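Prolyl-tRNA synthetase (Naegleria fowleri, PDB 6UYH) probably charges tRNA(Pro) with proline at the expense of ATP, and binds halofuginone together with an ATP analogue. Local coordinates at residues P118-I123 with L142-N147. Residues are numbered along the deposited sequence; the frame is centred on the assembly and turned at random.
With HFG (7-bromo-6-chloro-3-{3-[(2R,3S)-3-hydroxypiperidin-2-yl]-2-oxopropyl}quinazolin-4(3H)-one), chain D.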
ATOM      1  N   PRO A 118     -10.138  13.432  -1.383  1.00 17.50           N
ATOM      2  CA  PRO A 118     -10.604  13.479   0.014  1.00 21.63           C
ATOM      3  C   PRO A 118     -11.419  12.249   0.384  1.00 19.74           C
ATOM      4  O   PRO A 118     -11.765  12.029   1.549  1.00 22.32           O
ATOM      5  CB  PRO A 118     -11.472  14.737   0.035  1.00 24.71           C
ATOM      6  CG  PRO A 118     -12.091  14.743  -1.341  1.00 23.66           C
ATOM      7  CD  PRO A 118     -11.062  14.146  -2.288  1.00 19.02           C
ATOM      8  N   THR A 119     -11.749  11.480  -0.654  1.00 15.85           N
ATOM      9  CA  THR A 119     -12.553  10.260  -0.694  1.00 18.95           C
ATOM     10  C   THR A 119     -12.806  10.032  -2.183  1.00 17.79           C
ATOM     11  O   THR A 119     -12.643  10.973  -2.969  1.00 17.75           O
ATOM     12  CB  THR A 119     -13.858  10.362   0.116  1.00 17.52           C
ATOM     13  OG1 THR A 119     -14.548   9.107   0.034  1.00 20.54           O
ATOM     14  CG2 THR A 119     -14.764  11.469  -0.431  1.00 18.70           C
ATOM     15  N   SER A 120     -13.179   8.820  -2.610  1.00 18.07           N
ATOM     16  CA  SER A 120     -13.114   8.504  -4.039  1.00 15.94           C
ATOM     17  C   SER A 120     -14.459   8.278  -4.736  1.00 15.71           C
ATOM     18  O   SER A 120     -14.460   7.798  -5.875  1.00 18.63           O
ATOM     19  CB  SER A 120     -12.213   7.290  -4.262  1.00 16.98           C
ATOM     20  OG  SER A 120     -10.907   7.597  -3.808  1.00 17.41           O
ATOM     21  N   GLU A 121     -15.594   8.632  -4.115  1.00 19.52           N
ATOM     22  CA  GLU A 121     -16.879   8.462  -4.795  1.00 20.35           C
ATOM     23  C   GLU A 121     -16.884   9.112  -6.180  1.00 19.15           C
ATOM     24  O   GLU A 121     -17.300   8.489  -7.167  1.00 18.80           O
ATOM     25  CB  GLU A 121     -18.014   9.050  -3.956  1.00 18.92           C
ATOM     26  CG  GLU A 121     -18.484   8.174  -2.794  1.00 21.40           C
ATOM     27  CD  GLU A 121     -17.621   8.316  -1.554  1.00 23.87           C
ATOM     28  OE1 GLU A 121     -16.647   9.098  -1.569  1.00 22.91           O
ATOM     29  OE2 GLU A 121     -17.922   7.643  -0.552  1.00 25.04           O
ATOM     30  N   THR A 122     -16.451  10.378  -6.269  1.00 17.39           N
ATOM     31  CA  THR A 122     -16.523  11.095  -7.546  1.00 19.80           C
ATOM     32  C   THR A 122     -15.403  10.700  -8.497  1.00 16.47           C
ATOM     33  O   THR A 122     -15.473  11.032  -9.690  1.00 19.92           O
ATOM     34  CB  THR A 122     -16.492  12.618  -7.343  1.00 20.56           C
ATOM     35  OG1 THR A 122     -15.231  13.014  -6.782  1.00 21.95           O
ATOM     36  CG2 THR A 122     -17.646  13.078  -6.439  1.00 23.22           C
ATOM     37  N   ILE A 123     -14.386   9.998  -7.987  1.00 16.85           N
ATOM     38  CA  ILE A 123     -13.287   9.478  -8.796  1.00 17.26           C
ATOM     39  C   ILE A 123     -13.663   8.137  -9.419  1.00 19.61           C
ATOM     40  O   ILE A 123     -13.266   7.838 -10.549  1.00 19.38           O
ATOM     41  CB  ILE A 123     -12.025   9.348  -7.917  1.00 17.31           C
ATOM     42  CG1 ILE A 123     -11.617  10.720  -7.372  1.00 18.74           C
ATOM     43  CG2 ILE A 123     -10.864   8.666  -8.678  1.00 17.59           C
ATOM     44  CD1 ILE A 123     -10.427  10.668  -6.402  1.00 16.66           C
ATOM     45  N   LEU A 142     -15.283  -3.321  -5.038  1.00 18.79           N
ATOM     46  CA  LEU A 142     -13.884  -2.928  -5.155  1.00 17.51           C
ATOM     47  C   LEU A 142     -13.426  -2.244  -3.875  1.00 18.92           C
ATOM     48  O   LEU A 142     -14.219  -1.633  -3.157  1.00 20.87           O
ATOM     49  CB  LEU A 142     -13.684  -1.993  -6.346  1.00 19.48           C
ATOM     50  CG  LEU A 142     -14.163  -2.529  -7.705  1.00 19.22           C
ATOM     51  CD1 LEU A 142     -13.940  -1.491  -8.806  1.00 19.21           C
ATOM     52  CD2 LEU A 142     -13.489  -3.866  -8.070  1.00 19.67           C
ATOM     53  N   ASN A 143     -12.127  -2.339  -3.607  1.00 17.21           N
ATOM     54  CA  ASN A 143     -11.527  -1.774  -2.410  1.00 17.34           C
ATOM     55  C   ASN A 143     -10.181  -1.176  -2.791  1.00 16.82           C
ATOM     56  O   ASN A 143      -9.524  -1.660  -3.716  1.00 16.36           O
ATOM     57  CB  ASN A 143     -11.353  -2.857  -1.326  1.00 15.62           C
ATOM     58  CG  ASN A 143     -10.597  -2.363  -0.124  1.00 16.15           C
ATOM     59  OD1 ASN A 143     -11.137  -1.600   0.681  1.00 19.25           O
ATOM     60  ND2 ASN A 143      -9.338  -2.792   0.015  1.00 14.69           N
ATOM     61  N   GLN A 144      -9.775  -0.116  -2.099  1.00 15.42           N
ATOM     62  CA  GLN A 144      -8.401   0.343  -2.287  1.00 17.98           C
ATOM     63  C   GLN A 144      -7.819   0.845  -0.972  1.00 16.68           C
ATOM     64  O   GLN A 144      -8.522   1.437  -0.152  1.00 17.72           O
ATOM     65  CB  GLN A 144      -8.291   1.424  -3.381  1.00 19.18           C
ATOM     66  CG  GLN A 144      -9.241   2.597  -3.247  1.00 18.62           C
ATOM     67  CD  GLN A 144      -9.043   3.615  -4.364  1.00 19.17           C
ATOM     68  OE1 GLN A 144      -8.588   3.267  -5.451  1.00 19.54           O
ATOM     69  NE2 GLN A 144      -9.389   4.876  -4.098  1.00 18.57           N
ATOM     70  N   TRP A 145      -6.524   0.565  -0.782  1.00 16.13           N
ATOM     71  CA  TRP A 145      -5.729   1.053   0.341  1.00 15.48           C
ATOM     72  C   TRP A 145      -4.950   2.269  -0.151  1.00 18.55           C
ATOM     73  O   TRP A 145      -4.061   2.131  -1.000  1.00 20.60           O
ATOM     74  CB  TRP A 145      -4.773  -0.039   0.834  1.00 15.10           C
ATOM     75  CG  TRP A 145      -5.471  -1.253   1.335  1.00 17.62           C
ATOM     76  CD1 TRP A 145      -5.795  -2.375   0.624  1.00 20.04           C
ATOM     77  CD2 TRP A 145      -5.919  -1.478   2.671  1.00 13.88           C
ATOM     78  NE1 TRP A 145      -6.430  -3.283   1.439  1.00 17.72           N
ATOM     79  CE2 TRP A 145      -6.533  -2.749   2.698  1.00 16.96           C
ATOM     80  CE3 TRP A 145      -5.888  -0.716   3.843  1.00 16.26           C
ATOM     81  CZ2 TRP A 145      -7.096  -3.283   3.855  1.00 18.63           C
ATOM     82  CZ3 TRP A 145      -6.435  -1.241   4.986  1.00 17.26           C
ATOM     83  CH2 TRP A 145      -7.042  -2.515   4.987  1.00 17.69           C
ATOM     84  N   THR A 146      -5.291   3.458   0.355  1.00 20.14           N
ATOM     85  CA  THR A 146      -4.793   4.701  -0.223  1.00 25.33           C
ATOM     86  C   THR A 146      -4.527   5.730   0.863  1.00 20.30           C
ATOM     87  O   THR A 146      -4.984   5.604   2.010  1.00 20.24           O
ATOM     88  CB  THR A 146      -5.788   5.338  -1.221  1.00 25.31           C
ATOM     89  OG1 THR A 146      -6.918   5.842  -0.499  1.00 30.97           O
ATOM     90  CG2 THR A 146      -6.293   4.355  -2.232  1.00 21.88           C
ATOM     91  N   ASN A 147      -3.822   6.794   0.471  1.00 15.48           N
ATOM     92  CA  ASN A 147      -3.761   8.002   1.286  1.00 14.95           C
ATOM     93  C   ASN A 147      -4.887   8.966   0.916  1.00 20.03           C
ATOM     94  O   ASN A 147      -5.401   8.958  -0.197  1.00 22.14           O
ATOM     95  CB  ASN A 147      -2.387   8.687   1.177  1.00 15.57           C
ATOM     96  CG  ASN A 147      -1.989   9.023  -0.242  1.00 25.13           C
ATOM     97  OD1 ASN A 147      -2.515   8.483  -1.206  1.00 21.69           O
ATOM     98  ND2 ASN A 147      -1.017   9.916  -0.367  1.00 28.80           N
TER
HETATM   99  O4' HFG D 602     -15.811  10.147   2.741  1.00 20.28           O
HETATM  100  C21 HFG D 602     -16.976  10.171   3.080  1.00 24.81           C
HETATM  101  C3' HFG D 602     -17.906   9.007   2.826  1.00 20.55           C
HETATM  102  C2' HFG D 602     -17.237   7.631   2.713  1.00 20.83           C
HETATM  103  N1' HFG D 602     -16.384   7.514   1.523  1.00 17.42           N
HETATM  104  C6' HFG D 602     -15.872   6.150   1.346  1.00 16.82           C
HETATM  105  C5' HFG D 602     -15.063   5.693   2.531  1.00 18.02           C
HETATM  106  C4' HFG D 602     -15.869   5.849   3.823  1.00 17.85           C
HETATM  107  C39 HFG D 602     -16.421   7.257   3.952  1.00 16.99           C
HETATM  108  O7' HFG D 602     -17.239   7.347   5.123  1.00 18.66           O
HETATM  109  C1' HFG D 602     -17.580  11.403   3.771  1.00 20.25           C
HETATM  110  N3  HFG D 602     -16.811  12.615   3.496  1.00 19.80           N
HETATM  111  C4  HFG D 602     -16.843  13.123   2.205  1.00 16.95           C
HETATM  112  O11 HFG D 602     -17.526  12.605   1.340  1.00 22.03           O
HETATM  113  C10 HFG D 602     -15.960  14.279   2.001  1.00 22.33           C
HETATM  114  C5  HFG D 602     -15.899  14.904   0.757  1.00 20.51           C
HETATM  115  C2  HFG D 602     -16.027  13.168   4.473  1.00 22.25           C
HETATM  116  N1  HFG D 602     -15.230  14.166   4.332  1.00 23.99           N
HETATM  117  C9  HFG D 602     -15.172  14.737   3.060  1.00 23.05           C
HETATM  118  C8  HFG D 602     -14.278  15.787   2.852  1.00 22.26           C
HETATM  119  C7  HFG D 602     -14.210  16.378   1.601  1.00 23.39           C
HETATM  120 BR1  HFG D 602     -12.913  17.729   1.326  1.00 38.31          BR
HETATM  121  C6  HFG D 602     -15.032  15.964   0.574  1.00 21.53           C
HETATM  122 CL1  HFG D 602     -15.044  16.790  -0.955  1.00 29.18          CL
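Ser120 and Gln144 meet in the class II synthetase core, and the pair illustrates how a pocket loop is linked to strands 140-149 and 164-174 of the core sheet through a shared acceptor. Gln144, on strand 140-149, extends across to the loop that precedes helix 121-131. Its CG, the first atom past CB, sits between the backbone N and the carbonyl carbon (chi1 51°), and beyond it the chain is extended to CD, which carries the amide across the 9.6 Å between Gln144 CA and Ser120 CA. At the tip the amide divides its work: OE1 accepts from the backbone N of Phe76, and NE2 comes to 3.1 Å from Ser120 OG and 3.7 Å from Ser120 CB. The angle is too poor for a direct bond; instead both NE2 and OG are hydrogen-bonded to Glu169 OE1 on neighbouring strand 164-174, so one carboxylate oxygen serves both buried groups. Beside Ser120, the flanking residues hold halofuginone. Its piperidine N1' donates to Thr119 OG1 at 2.9 Å and to Glu121 OE2 at 2.6 Å. Thr119 OG1, which accepts from N1', in turn donates to the syn side of Glu121 OE1 over 2.6 Å, 16° out of the carboxylate plane.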